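PDB 5MQR: beta-L-arabinobiosidase from Bacteroides thetaiotaomicron, which is a glycoside hydrolase that probably removes L-arabinofuranose-containing units from plant pectin in this gut bacterium. Local coordinates for residues 449-455 with 596-602. Numbering follows the deposited sequence.
Sequences KLQDKDP and QEPLAEY. With CA (calcium ion), chain J.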
# COMPACT_ATOMS: atom_id res chain seq x y z
N LYS A 449 -20.17 -3.23 19.38
CA LYS A 449 -21.60 -2.99 19.66
C LYS A 449 -22.12 -1.81 18.86
O LYS A 449 -21.47 -0.78 18.79
CB LYS A 449 -21.83 -2.71 21.14
CG LYS A 449 -23.28 -2.89 21.61
CD LYS A 449 -23.62 -2.32 22.99
CE LYS A 449 -22.44 -2.19 23.92
NZ LYS A 449 -22.80 -2.03 25.34
N LEU A 450 -23.30 -2.00 18.28
CA LEU A 450 -24.03 -0.98 17.60
C LEU A 450 -25.29 -0.73 18.42
O LEU A 450 -26.07 -1.65 18.65
CB LEU A 450 -24.42 -1.47 16.22
CG LEU A 450 -23.25 -1.63 15.24
CD1 LEU A 450 -22.38 -2.82 15.59
CD2 LEU A 450 -23.78 -1.80 13.82
N GLN A 451 -25.49 0.52 18.86
CA GLN A 451 -26.72 0.93 19.54
C GLN A 451 -27.45 1.96 18.68
O GLN A 451 -26.82 2.65 17.89
CB GLN A 451 -26.42 1.50 20.91
CG GLN A 451 -25.88 0.48 21.90
CD GLN A 451 -25.43 1.11 23.21
OE1 GLN A 451 -24.60 2.02 23.23
NE2 GLN A 451 -25.96 0.61 24.32
N ASP A 452 -28.78 2.02 18.80
CA ASP A 452 -29.63 2.89 18.00
C ASP A 452 -30.94 3.26 18.74
O ASP A 452 -31.85 2.41 18.90
CB ASP A 452 -29.95 2.20 16.67
CG ASP A 452 -30.61 3.13 15.64
OD1 ASP A 452 -31.13 4.21 15.97
OD2 ASP A 452 -30.65 2.76 14.45
N LYS A 453 -31.02 4.51 19.19
CA LYS A 453 -32.27 5.07 19.69
C LYS A 453 -32.66 6.31 18.91
O LYS A 453 -33.47 7.10 19.38
CB LYS A 453 -32.18 5.39 21.19
CG LYS A 453 -31.15 6.46 21.51
CD LYS A 453 -31.18 6.85 22.98
CE LYS A 453 -30.67 5.77 23.90
NZ LYS A 453 -30.18 6.40 25.15
N ASP A 454 -32.12 6.45 17.70
CA ASP A 454 -32.29 7.65 16.92
C ASP A 454 -33.29 7.36 15.83
O ASP A 454 -33.00 6.56 14.96
CB ASP A 454 -30.95 8.08 16.30
CG ASP A 454 -30.99 9.51 15.73
OD1 ASP A 454 -32.09 9.97 15.32
OD2 ASP A 454 -29.92 10.19 15.74
N PRO A 455 -34.45 8.06 15.82
CA PRO A 455 -35.41 7.85 14.74
C PRO A 455 -34.97 8.32 13.38
O PRO A 455 -35.62 8.00 12.39
CB PRO A 455 -36.62 8.71 15.16
CG PRO A 455 -36.41 8.99 16.61
CD PRO A 455 -34.93 9.06 16.79
N GLN A 596 -37.20 10.09 20.46
CA GLN A 596 -36.37 8.90 20.44
C GLN A 596 -37.14 7.69 19.93
O GLN A 596 -38.36 7.67 19.96
CB GLN A 596 -35.93 8.53 21.85
CG GLN A 596 -34.86 9.40 22.47
CD GLN A 596 -34.59 8.97 23.90
OE1 GLN A 596 -34.45 7.78 24.19
NE2 GLN A 596 -34.52 9.93 24.80
N GLU A 597 -36.39 6.68 19.46
CA GLU A 597 -36.88 5.35 19.08
C GLU A 597 -36.55 4.51 20.28
O GLU A 597 -35.54 4.78 20.94
CB GLU A 597 -36.08 4.74 17.88
CG GLU A 597 -36.70 4.84 16.50
CD GLU A 597 -35.86 4.18 15.37
OE1 GLU A 597 -34.60 3.86 15.46
OE2 GLU A 597 -36.53 3.98 14.32
N PRO A 598 -37.30 3.44 20.53
CA PRO A 598 -36.83 2.51 21.59
C PRO A 598 -35.50 1.87 21.20
O PRO A 598 -35.28 1.54 20.04
CB PRO A 598 -37.95 1.45 21.67
CG PRO A 598 -39.13 2.06 20.96
CD PRO A 598 -38.55 2.97 19.90
N LEU A 599 -34.63 1.68 22.19
CA LEU A 599 -33.26 1.23 21.95
C LEU A 599 -33.19 -0.13 21.27
O LEU A 599 -33.83 -1.07 21.72
CB LEU A 599 -32.51 1.15 23.28
CG LEU A 599 -31.03 0.77 23.23
CD1 LEU A 599 -30.22 1.84 22.48
CD2 LEU A 599 -30.55 0.58 24.67
N ALA A 600 -32.40 -0.21 20.19
CA ALA A 600 -32.03 -1.48 19.57
C ALA A 600 -30.53 -1.61 19.66
O ALA A 600 -29.81 -0.63 19.39
CB ALA A 600 -32.47 -1.52 18.11
N GLU A 601 -30.07 -2.81 20.04
CA GLU A 601 -28.66 -3.13 20.14
C GLU A 601 -28.33 -4.35 19.27
O GLU A 601 -29.11 -5.29 19.20
CB GLU A 601 -28.26 -3.49 21.58
CG GLU A 601 -28.71 -2.52 22.66
CD GLU A 601 -27.95 -2.72 23.96
OE1 GLU A 601 -27.94 -3.86 24.50
OE2 GLU A 601 -27.36 -1.75 24.44
N TYR A 602 -27.15 -4.33 18.67
CA TYR A 602 -26.57 -5.51 17.99
C TYR A 602 -25.10 -5.61 18.34
O TYR A 602 -24.42 -4.60 18.54
CB TYR A 602 -26.73 -5.40 16.48
CG TYR A 602 -28.17 -5.20 16.09
CD1 TYR A 602 -29.04 -6.27 15.96
CD2 TYR A 602 -28.69 -3.91 15.91
CE1 TYR A 602 -30.38 -6.08 15.64
CE2 TYR A 602 -30.03 -3.71 15.60
CZ TYR A 602 -30.86 -4.80 15.45
OH TYR A 602 -32.18 -4.60 15.13
CA CA J . -32.45 4.51 13.94
O HOH W 1 -33.32 1.59 16.61
O HOH W 2 -32.47 6.85 26.37
O HOH W 3 -33.82 5.55 12.17
O HOH W 4 -32.51 2.93 12.09
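Leu450 and Tyr602 form a hydrogen-bonded pair of an antiparallel strand pairing that ends in a calcium site; strand 449-452 belongs to the sialidase-like, CBM-type region, and strand 600-602 pairs with it in the same antiparallel sheet. The antiparallel assignment rests on a 168° angle between the short strand axes and on bonds in both directions: Leu450 N to Tyr602 O at 2.8 Å, and Tyr602 N back to Leu450 O. Gln451 faces Glu601 in the next, non-hydrogen-bonded pair. Their side chains run side by side in the same direction, each with CG beside its own backbone N (chi1 -67° and -49°), and this lets Gln451 NE2 donate to Glu601 OE2 at 2.7 Å. The carboxylate oxygen lies close to the amide plane, although the two flat groups are turned 42° apart. Asp452 closes the regular pairing with Ala600, each backbone N bonding to the other's O. On the face shared with Leu450 and Tyr602, its carboxylate chelates the calcium ion through both oxygens, OD2 also being bonded to Thr571. Asp452 OD1 additionally accepts from Asp454 N at 3.0 Å, an Asx turn. Beyond the strand, Lys453 O takes Glu597 N at 3.0 Å from well above its carbonyl plane, and water 2 links Lys453 NZ to Gln596 OE1. Asp454 contributes its backbone O to the calcium, whereas its OD1 bonds to Phe456 N and pairs with Arg58; Asp457 O also binds the metal. Pro455 CA packs 3.7 Å from Glu597 CG, alongside the extended chain that carries Glu597 OE1 to the calcium ion at 2.7 Å.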